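Local coordinates for hypothetical protein (Ralstonia eutropha, PDB 2OPK) that is of uncertain function but adopts a cupin fold and has been proposed to act as a mannose-6-phosphate isomerase, at residues Asp12-Gln23 / Glu34-Ala42. Residues are numbered along the deposited sequence; the frame is centred on the assembly and turned at random.
Sequences DVPVGAPDEIFQ and ERIISNGQA
Ile-21 and Ile-37 exchange two backbone hydrogen bonds, and Gln-23 and Arg-35 two more, joining the antiparallel strands of a hairpin at the margin of the cupin sheet; strand 102-109 flanks Glu-34 to Ser-38 on the other side. Side-chain amides bind the loop leading into strand 21-28. Asn-39 ND2 donates to Pro-14 O (3.0 Å), while Gly-16 N reaches Asn-39 OD1 from above its carbonyl plane (2.9 Å). Gln-41, bent at chi2 (90°), turns NE2 onto Pro-18 O (3.0 Å) and OE1 back to Asn-39 N (2.8 Å). One water links Asp-19 O, Ile-37 O and Asn-39 ND2.

Two charged side chains take neutral partners: Arg-35 NH2 donates a hydrogen bond to Gln-23 OE1, which lies in the guanidinium plane (2.7 Å), while NH1 binds Leu-9 O and Ala-11 O; Ser-38 OG donates to Glu-20 OE2 from above the carboxylate plane (2.6 Å).

Apolar contacts lie on both faces: Ile-36 CG2 sits over the Phe-22 ring, 4.0 Å from its centroid, in a CH-pi contact, and Val-13 CG1 packs on Ile-37 CG2 (3.7 Å).

Beyond the paired strands, the loop is thus held mainly by the Asn-39 and Gln-41 amides, with Val-13 packing and a weak Arg-35 NH2 bond to Asp-12 O adding to them.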
# COMPACT_ATOMS: atom_id res chain seq x y z
N ASP B 12 7.43 13.94 -6.73
CA ASP B 12 7.04 15.18 -6.04
C ASP B 12 7.14 15.07 -4.52
O ASP B 12 6.24 15.51 -3.81
CB ASP B 12 5.61 15.61 -6.43
CG ASP B 12 5.42 15.65 -7.95
OD1 ASP B 12 6.31 16.20 -8.63
OD2 ASP B 12 4.36 15.16 -8.45
N VAL B 13 8.27 14.54 -4.04
CA VAL B 13 8.52 14.33 -2.62
C VAL B 13 9.47 15.44 -2.12
O VAL B 13 10.66 15.43 -2.48
CB VAL B 13 9.18 12.96 -2.38
CG1 VAL B 13 9.73 12.85 -0.95
CG2 VAL B 13 8.23 11.84 -2.69
N PRO B 14 8.97 16.38 -1.29
CA PRO B 14 9.85 17.43 -0.74
C PRO B 14 10.89 16.90 0.23
O PRO B 14 10.52 16.28 1.22
CB PRO B 14 8.88 18.36 -0.01
CG PRO B 14 7.52 18.03 -0.51
CD PRO B 14 7.59 16.55 -0.81
N VAL B 15 12.16 17.12 -0.07
CA VAL B 15 13.27 16.69 0.78
C VAL B 15 13.57 17.80 1.78
O VAL B 15 13.75 18.94 1.40
CB VAL B 15 14.54 16.44 -0.06
CG1 VAL B 15 15.69 16.10 0.82
CG2 VAL B 15 14.29 15.32 -1.08
N GLY B 16 13.61 17.49 3.07
CA GLY B 16 13.83 18.50 4.09
C GLY B 16 12.65 19.34 4.54
O GLY B 16 12.85 20.32 5.27
N ALA B 17 11.40 19.00 4.19
CA ALA B 17 10.26 19.78 4.71
C ALA B 17 10.28 19.71 6.24
O ALA B 17 10.46 18.63 6.78
CB ALA B 17 8.95 19.23 4.18
N PRO B 18 10.11 20.84 6.97
CA PRO B 18 10.22 20.75 8.43
C PRO B 18 9.20 19.88 9.12
O PRO B 18 9.51 19.30 10.17
CB PRO B 18 9.99 22.20 8.90
CG PRO B 18 10.33 22.98 7.74
CD PRO B 18 9.84 22.23 6.57
N ASP B 19 7.98 19.79 8.55
CA ASP B 19 6.93 18.94 9.11
C ASP B 19 6.47 17.85 8.16
O ASP B 19 6.64 17.97 6.94
CB ASP B 19 5.76 19.80 9.53
CG ASP B 19 6.15 20.75 10.65
OD1 ASP B 19 6.55 20.27 11.71
OD2 ASP B 19 6.08 21.97 10.43
N GLU B 20 5.87 16.79 8.73
CA GLU B 20 5.33 15.69 7.93
C GLU B 20 4.22 16.19 7.04
O GLU B 20 3.48 17.10 7.42
CB GLU B 20 4.74 14.54 8.76
CG GLU B 20 5.76 13.68 9.37
CD GLU B 20 5.20 12.38 9.93
OE1 GLU B 20 4.00 12.33 10.29
OE2 GLU B 20 6.00 11.43 10.03
N ILE B 21 4.15 15.59 5.85
CA ILE B 21 3.17 15.93 4.83
C ILE B 21 2.27 14.73 4.57
O ILE B 21 2.75 13.60 4.44
CB ILE B 21 3.92 16.37 3.52
CG1 ILE B 21 4.50 17.76 3.74
CG2 ILE B 21 3.04 16.32 2.31
CD1 ILE B 21 5.59 18.14 2.79
N PHE B 22 0.97 15.00 4.48
CA PHE B 22 -0.01 14.00 4.16
C PHE B 22 -0.74 14.38 2.89
O PHE B 22 -1.13 15.55 2.72
CB PHE B 22 -1.02 13.86 5.30
CG PHE B 22 -0.42 13.37 6.58
CD1 PHE B 22 0.33 14.21 7.37
CD2 PHE B 22 -0.65 12.07 7.02
CE1 PHE B 22 0.87 13.77 8.58
CE2 PHE B 22 -0.05 11.61 8.21
CZ PHE B 22 0.68 12.46 8.98
N GLN B 23 -0.93 13.40 2.01
CA GLN B 23 -1.62 13.59 0.73
C GLN B 23 -2.51 12.40 0.44
O GLN B 23 -2.01 11.29 0.26
CB GLN B 23 -0.62 13.78 -0.41
CG GLN B 23 0.14 15.07 -0.25
CD GLN B 23 1.07 15.37 -1.38
OE1 GLN B 23 1.99 14.63 -1.59
NE2 GLN B 23 0.85 16.48 -2.09
N GLU B 34 -3.63 7.14 1.75
CA GLU B 34 -2.81 8.33 1.69
C GLU B 34 -1.33 8.00 1.72
O GLU B 34 -0.89 6.98 2.25
CB GLU B 34 -3.13 9.27 2.86
CG GLU B 34 -2.71 8.73 4.21
CD GLU B 34 -3.11 9.61 5.38
OE1 GLU B 34 -3.48 10.80 5.15
OE2 GLU B 34 -3.05 9.07 6.53
N ARG B 35 -0.57 8.94 1.17
CA ARG B 35 0.89 8.96 1.24
C ARG B 35 1.30 9.92 2.39
O ARG B 35 0.68 10.96 2.58
CB ARG B 35 1.37 9.53 -0.08
CG ARG B 35 2.76 9.64 -0.22
CD ARG B 35 3.10 10.08 -1.61
NE ARG B 35 3.03 11.51 -1.91
CZ ARG B 35 3.84 12.09 -2.81
NH1 ARG B 35 4.74 11.36 -3.44
NH2 ARG B 35 3.78 13.37 -3.11
N ILE B 36 2.31 9.52 3.16
CA ILE B 36 2.88 10.34 4.23
C ILE B 36 4.35 10.52 3.88
O ILE B 36 5.02 9.55 3.48
CB ILE B 36 2.83 9.70 5.62
CG1 ILE B 36 1.42 9.17 5.91
CG2 ILE B 36 3.33 10.71 6.72
CD1 ILE B 36 1.25 8.30 7.23
N ILE B 37 4.83 11.76 3.99
CA ILE B 37 6.22 12.08 3.71
C ILE B 37 6.86 12.62 4.98
O ILE B 37 6.48 13.71 5.48
CB ILE B 37 6.37 13.13 2.58
CG1 ILE B 37 5.54 12.74 1.34
CG2 ILE B 37 7.83 13.34 2.22
CD1 ILE B 37 5.99 11.47 0.66
N SER B 38 7.81 11.85 5.52
CA SER B 38 8.58 12.24 6.68
C SER B 38 9.95 12.64 6.22
O SER B 38 10.46 12.16 5.19
CB SER B 38 8.71 11.08 7.66
OG SER B 38 7.45 10.58 8.06
N ASN B 39 10.54 13.52 6.99
CA ASN B 39 11.92 13.96 6.79
C ASN B 39 12.58 14.06 8.16
O ASN B 39 13.00 15.14 8.57
CB ASN B 39 11.98 15.31 6.08
CG ASN B 39 11.80 15.20 4.60
OD1 ASN B 39 12.73 14.82 3.89
ND2 ASN B 39 10.59 15.54 4.11
N GLY B 40 12.60 12.93 8.87
CA GLY B 40 13.29 12.86 10.15
C GLY B 40 12.51 13.21 11.39
O GLY B 40 13.05 13.15 12.49
N GLN B 41 11.23 13.50 11.24
CA GLN B 41 10.39 13.83 12.41
C GLN B 41 10.00 12.57 13.16
O GLN B 41 9.97 11.47 12.59
CB GLN B 41 9.09 14.58 12.03
CG GLN B 41 9.33 15.83 11.18
CD GLN B 41 9.32 15.54 9.68
OE1 GLN B 41 9.21 14.39 9.28
NE2 GLN B 41 9.48 16.56 8.85
N ALA B 42 9.68 12.76 14.45
CA ALA B 42 9.13 11.73 15.30
C ALA B 42 7.92 12.30 16.04
O ALA B 42 7.78 13.48 16.15
CB ALA B 42 10.20 11.28 16.29
O HOH W 1 12.83 17.99 8.27
O HOH W 2 8.12 15.99 5.74
O HOH W 3 6.97 11.01 12.48